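Local coordinates for S-M checkpoint control protein rad4 (Schizosaccharomyces pombe, PDB 4BU0), which acts as a signalling adaptor essential for DNA replication and the S-M checkpoint, its first two BRCT domains, which make up this chain, binding phosphorylated Crb2, at residues 68-81 with 90-102. Residues are numbered along the deposited sequence; the frame is centred on the assembly and turned at random. Where two conformers were deposited one is given.
Unlike the reference sequence in segment 90-102: Leu98 (reference Phe).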
loop_
_atom_site.group_PDB
_atom_site.type_symbol
_atom_site.label_atom_id
_atom_site.label_comp_id
_atom_site.label_asym_id
_atom_site.label_seq_id
_atom_site.Cartn_x
_atom_site.Cartn_y
_atom_site.Cartn_z
ATOM N N LYS A 68 2.712 8.221 -9.236
ATOM C CA LYS A 68 2.395 8.472 -7.837
ATOM C C LYS A 68 1.274 7.568 -7.395
ATOM O O LYS A 68 0.273 7.459 -8.103
ATOM C CB LYS A 68 1.967 9.940 -7.591
ATOM C CG LYS A 68 2.886 11.028 -8.168
ATOM C CD LYS A 68 4.002 11.414 -7.244
ATOM C CE LYS A 68 4.910 12.397 -7.945
ATOM N NZ LYS A 68 6.345 12.098 -7.695
ATOM N N ILE A 69 1.442 6.906 -6.226
ATOM C CA ILE A 69 0.399 6.032 -5.679
ATOM C C ILE A 69 -0.366 6.853 -4.670
ATOM O O ILE A 69 0.152 7.321 -3.658
ATOM C CB ILE A 69 0.891 4.687 -5.121
ATOM C CG1 ILE A 69 1.649 3.911 -6.216
ATOM C CG2 ILE A 69 -0.305 3.859 -4.609
ATOM C CD1 ILE A 69 2.529 2.949 -5.642
ATOM N N MET A 70 -1.650 7.075 -5.013
ATOM C CA MET A 70 -2.498 7.988 -4.307
ATOM C C MET A 70 -3.594 7.359 -3.517
ATOM O O MET A 70 -4.093 6.288 -3.850
ATOM C CB MET A 70 -3.191 8.890 -5.374
ATOM C CG MET A 70 -2.230 9.599 -6.342
ATOM S SD MET A 70 -1.013 10.625 -5.465
ATOM C CE MET A 70 -2.090 11.806 -4.592
ATOM N N SER A 71 -4.001 8.072 -2.470
ATOM C CA SER A 71 -5.135 7.674 -1.654
ATOM C C SER A 71 -6.451 7.924 -2.405
ATOM O O SER A 71 -6.552 8.848 -3.241
ATOM C CB SER A 71 -5.110 8.467 -0.356
ATOM O OG SER A 71 -6.332 8.351 0.355
ATOM N N SER A 72 -7.488 7.159 -2.072
ATOM C CA SER A 72 -8.799 7.360 -2.665
ATOM C C SER A 72 -9.387 8.725 -2.369
ATOM O O SER A 72 -10.268 9.157 -3.102
ATOM C CB SER A 72 -9.753 6.291 -2.152
ATOM O OG SER A 72 -9.881 6.407 -0.745
ATOM N N GLU A 73 -8.920 9.390 -1.305
ATOM C CA GLU A 73 -9.477 10.688 -0.926
ATOM C C GLU A 73 -8.906 11.836 -1.764
ATOM O O GLU A 73 -9.459 12.940 -1.726
ATOM C CB GLU A 73 -9.248 10.962 0.580
ATOM C CG GLU A 73 -7.901 11.581 0.943
ATOM C CD GLU A 73 -6.942 10.882 1.897
ATOM O OE1 GLU A 73 -7.418 10.263 2.877
ATOM O OE2 GLU A 73 -5.707 11.020 1.706
ATOM N N TRP A 74 -7.788 11.605 -2.504
ATOM C CA TRP A 74 -7.175 12.692 -3.251
ATOM C C TRP A 74 -8.123 13.444 -4.181
ATOM O O TRP A 74 -8.299 14.656 -4.036
ATOM C CB TRP A 74 -5.955 12.179 -4.035
ATOM C CG TRP A 74 -5.345 13.216 -4.921
ATOM C CD1 TRP A 74 -5.028 14.509 -4.586
ATOM C CD2 TRP A 74 -5.044 13.068 -6.311
ATOM N NE1 TRP A 74 -4.535 15.177 -5.697
ATOM C CE2 TRP A 74 -4.526 14.311 -6.762
ATOM C CE3 TRP A 74 -5.119 11.989 -7.214
ATOM C CZ2 TRP A 74 -4.138 14.517 -8.096
ATOM C CZ3 TRP A 74 -4.691 12.190 -8.527
ATOM C CH2 TRP A 74 -4.221 13.446 -8.949
ATOM N N ILE A 75 -8.735 12.740 -5.124
ATOM C CA ILE A 75 -9.570 13.420 -6.114
ATOM C C ILE A 75 -10.802 14.080 -5.459
ATOM O O ILE A 75 -11.041 15.259 -5.719
ATOM C CB ILE A 75 -9.943 12.485 -7.270
ATOM C CG1 ILE A 75 -8.706 12.186 -8.185
ATOM C CG2 ILE A 75 -11.139 13.046 -8.073
ATOM C CD1 ILE A 75 -8.117 13.445 -8.934
ATOM N N PRO A 76 -11.559 13.407 -4.569
ATOM C CA PRO A 76 -12.678 14.113 -3.936
ATOM C C PRO A 76 -12.253 15.361 -3.166
ATOM O O PRO A 76 -12.954 16.372 -3.234
ATOM C CB PRO A 76 -13.251 13.045 -2.996
ATOM C CG PRO A 76 -12.970 11.752 -3.715
ATOM C CD PRO A 76 -11.545 11.979 -4.203
ATOM N N VAL A 77 -11.081 15.338 -2.465
ATOM C CA VAL A 77 -10.653 16.506 -1.714
ATOM C C VAL A 77 -10.236 17.646 -2.680
ATOM O O VAL A 77 -10.606 18.818 -2.481
ATOM C CB VAL A 77 -9.533 16.163 -0.694
ATOM C CG1 VAL A 77 -8.937 17.422 -0.071
ATOM C CG2 VAL A 77 -10.075 15.238 0.407
ATOM N N LEU A 78 -9.463 17.320 -3.729
ATOM C CA LEU A 78 -9.058 18.360 -4.668
ATOM C C LEU A 78 -10.280 18.941 -5.406
ATOM O O LEU A 78 -10.405 20.172 -5.543
ATOM C CB LEU A 78 -8.077 17.746 -5.680
ATOM C CG LEU A 78 -7.685 18.646 -6.842
ATOM C CD1 LEU A 78 -6.887 19.891 -6.327
ATOM C CD2 LEU A 78 -6.833 17.852 -7.837
ATOM N N TYR A 79 -11.187 18.050 -5.844
ATOM C CA TYR A 79 -12.406 18.511 -6.514
ATOM C C TYR A 79 -13.194 19.454 -5.612
ATOM O O TYR A 79 -13.649 20.504 -6.076
ATOM C CB TYR A 79 -13.275 17.298 -6.848
ATOM C CG TYR A 79 -14.526 17.675 -7.599
ATOM C CD1 TYR A 79 -14.509 17.833 -8.977
ATOM C CD2 TYR A 79 -15.737 17.839 -6.933
ATOM C CE1 TYR A 79 -15.662 18.144 -9.681
ATOM C CE2 TYR A 79 -16.904 18.136 -7.632
ATOM C CZ TYR A 79 -16.855 18.313 -9.000
ATOM O OH TYR A 79 -18.009 18.599 -9.699
ATOM N N GLU A 80 -13.325 19.100 -4.313
ATOM C CA GLU A 80 -14.071 19.964 -3.407
ATOM C C GLU A 80 -13.475 21.363 -3.314
ATOM O O GLU A 80 -14.208 22.357 -3.356
ATOM C CB GLU A 80 -14.125 19.320 -2.027
ATOM C CG GLU A 80 -15.173 19.965 -1.143
ATOM C CD GLU A 80 -16.585 19.835 -1.689
ATOM O OE1 GLU A 80 -16.913 18.795 -2.312
ATOM O OE2 GLU A 80 -17.344 20.816 -1.547
ATOM N N SER A 81 -12.140 21.469 -3.236
ATOM C CA SER A 81 -11.506 22.781 -3.154
ATOM C C SER A 81 -11.733 23.567 -4.431
ATOM O O SER A 81 -12.086 24.756 -4.388
ATOM C CB SER A 81 -10.008 22.646 -2.887
ATOM O OG SER A 81 -9.754 22.295 -1.539
ATOM N N ASP A 90 0.370 24.597 -7.597
ATOM C CA ASP A 90 0.905 23.686 -8.578
ATOM C C ASP A 90 1.111 22.276 -8.035
ATOM O O ASP A 90 1.264 21.361 -8.843
ATOM C CB ASP A 90 2.237 24.230 -9.143
ATOM C CG ASP A 90 3.230 24.641 -8.081
ATOM O OD1 ASP A 90 2.869 25.482 -7.227
ATOM O OD2 ASP A 90 4.391 24.182 -8.150
ATOM N N GLY A 91 1.094 22.096 -6.703
ATOM C CA GLY A 91 1.234 20.754 -6.139
ATOM C C GLY A 91 -0.048 19.944 -6.275
ATOM O O GLY A 91 -0.002 18.712 -6.212
ATOM N N LEU A 92 -1.191 20.634 -6.458
ATOM C CA LEU A 92 -2.528 20.012 -6.679
ATOM C C LEU A 92 -2.874 18.971 -5.597
ATOM O O LEU A 92 -3.568 17.986 -5.850
ATOM C CB LEU A 92 -2.620 19.419 -8.086
ATOM C CG LEU A 92 -2.541 20.520 -9.179
ATOM C CD1 LEU A 92 -2.164 19.937 -10.507
ATOM C CD2 LEU A 92 -3.870 21.291 -9.273
ATOM N N LEU A 93 -2.416 19.247 -4.370
ATOM C CA LEU A 93 -2.649 18.445 -3.149
ATOM C C LEU A 93 -2.075 17.043 -3.231
ATOM O O LEU A 93 -2.368 16.227 -2.353
ATOM C CB LEU A 93 -4.150 18.383 -2.787
ATOM C CG LEU A 93 -4.835 19.741 -2.658
ATOM C CD1 LEU A 93 -6.318 19.565 -2.315
ATOM C CD2 LEU A 93 -4.184 20.606 -1.553
ATOM N N VAL A 94 -1.240 16.759 -4.231
ATOM C CA VAL A 94 -0.711 15.410 -4.419
ATOM C C VAL A 94 0.114 14.953 -3.198
ATOM O O VAL A 94 -0.129 13.858 -2.657
ATOM C CB VAL A 94 0.084 15.317 -5.741
ATOM C CG1 VAL A 94 0.939 14.031 -5.825
ATOM C CG2 VAL A 94 -0.867 15.443 -6.933
ATOM N N ASP A 95 1.072 15.790 -2.748
ATOM C CA ASP A 95 1.923 15.349 -1.635
ATOM C C ASP A 95 1.165 15.128 -0.343
ATOM O O ASP A 95 1.632 14.349 0.485
ATOM C CB ASP A 95 3.049 16.366 -1.389
ATOM C CG ASP A 95 4.137 16.374 -2.440
ATOM O OD1 ASP A 95 4.179 15.431 -3.263
ATOM O OD2 ASP A 95 4.961 17.320 -2.433
ATOM N N LYS A 96 -0.010 15.749 -0.180
ATOM C CA LYS A 96 -0.828 15.601 1.015
ATOM C C LYS A 96 -1.696 14.347 0.969
ATOM O O LYS A 96 -2.303 14.002 1.983
ATOM C CB LYS A 96 -1.718 16.832 1.207
ATOM C CG LYS A 96 -0.918 18.022 1.739
ATOM C CD LYS A 96 -1.674 19.327 1.615
ATOM C CE LYS A 96 -0.988 20.431 2.383
ATOM N NZ LYS A 96 -1.688 21.732 2.211
ATOM N N HIS A 97 -1.810 13.706 -0.210
ATOM C CA HIS A 97 -2.712 12.559 -0.345
ATOM C C HIS A 97 -2.028 11.348 -0.957
ATOM O O HIS A 97 -2.684 10.472 -1.522
ATOM C CB HIS A 97 -3.969 12.954 -1.161
ATOM C CG HIS A 97 -4.772 13.999 -0.460
ATOM N ND1 HIS A 97 -5.628 13.668 0.571
ATOM C CD2 HIS A 97 -4.735 15.344 -0.583
ATOM C CE1 HIS A 97 -6.120 14.819 1.018
ATOM N NE2 HIS A 97 -5.609 15.855 0.362
ATOM N N LEU A 98 -0.717 11.238 -0.793
ATOM C CA LEU A 98 -0.024 10.039 -1.225
ATOM C C LEU A 98 -0.525 8.892 -0.368
ATOM O O LEU A 98 -0.790 9.077 0.834
ATOM C CB LEU A 98 1.503 10.204 -1.048
ATOM C CG LEU A 98 2.167 11.179 -1.983
ATOM C CD1 LEU A 98 3.624 11.461 -1.522
ATOM C CD2 LEU A 98 2.196 10.655 -3.386
ATOM N N LEU A 99 -0.636 7.708 -0.954
ATOM C CA LEU A 99 -1.064 6.569 -0.145
ATOM C C LEU A 99 0.018 6.223 0.877
ATOM O O LEU A 99 1.205 6.205 0.514
ATOM C CB LEU A 99 -1.305 5.359 -1.038
ATOM C CG LEU A 99 -2.047 4.177 -0.374
ATOM C CD1 LEU A 99 -3.564 4.509 -0.109
ATOM C CD2 LEU A 99 -1.948 2.925 -1.228
ATOM N N PRO A 100 -0.355 5.951 2.151
ATOM C CA PRO A 100 0.658 5.519 3.134
ATOM C C PRO A 100 1.363 4.278 2.611
ATOM O O PRO A 100 0.709 3.402 2.047
ATOM C CB PRO A 100 -0.177 5.211 4.380
ATOM C CG PRO A 100 -1.383 6.144 4.241
ATOM C CD PRO A 100 -1.704 6.027 2.760
ATOM N N THR A 101 2.683 4.196 2.786
ATOM C CA THR A 101 3.448 3.107 2.188
ATOM C C THR A 101 2.910 1.750 2.553
ATOM O O THR A 101 2.796 0.873 1.679
ATOM C CB THR A 101 4.916 3.218 2.606
ATOM O OG1 THR A 101 5.409 4.458 2.081
ATOM C CG2 THR A 101 5.769 2.066 2.062
ATOM N N LEU A 102 2.568 1.560 3.853
ATOM C CA LEU A 102 2.120 0.260 4.348
ATOM C C LEU A 102 0.596 0.145 4.497
ATOM O O LEU A 102 0.087 -0.671 5.274
ATOM C CB LEU A 102 2.835 -0.047 5.681
ATOM C CG LEU A 102 4.365 -0.038 5.565
ATOM C CD1 LEU A 102 4.997 -0.337 6.921
ATOM C CD2 LEU A 102 4.881 -1.075 4.525
HETATM O O HOH W 1 2.571 6.864 -2.307
HETATM O O HOH W 2 -2.934 9.958 2.340
#
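Leu92 offers its carbonyl O to Trp74 NE1 at 3.0 Å, a nearly straight bond (176°) lying in both the indole and the carbonyl plane. The large, flat indole suits this place, with Met70 CE and Ile75 CD1 on opposite faces, each toward the rim; an alanine here would probably leave the Leu92 carbonyl without its donor and open a gap beside Val94 CG2. Leu93 spreads CD1 along the helix over Leu78 CA, 3.8 Å away, and Val77. Branched Val94 divides its methyls: CG2 meets Trp74 CZ2 at 3.6 Å while CG1 reaches Met70 SD. Residues 68-81 form the last strand and helix of the first BRCT domain, covered by the linker into the second. His97 packs CB against Trp74 CB; with CG anti to its carbonyl carbon (chi1 -64°), its imidazole can offer an N-H to a carboxylate. His97 ND1 donates, near its ring plane, to Glu73 OE2 at 2.9 Å, on the anti side but tilted from the carboxylate plane, and water 2 joins OE2 to Leu98 O. The backbone pairs with the edge strand: Ser71 N donates to His97 O and Leu99 N to Ile69 O (2.8 Å). Leu98 rests CD2 on Met70 SD, and Leu99 CD2 packs against Ile69 CG2 at 3.9 Å.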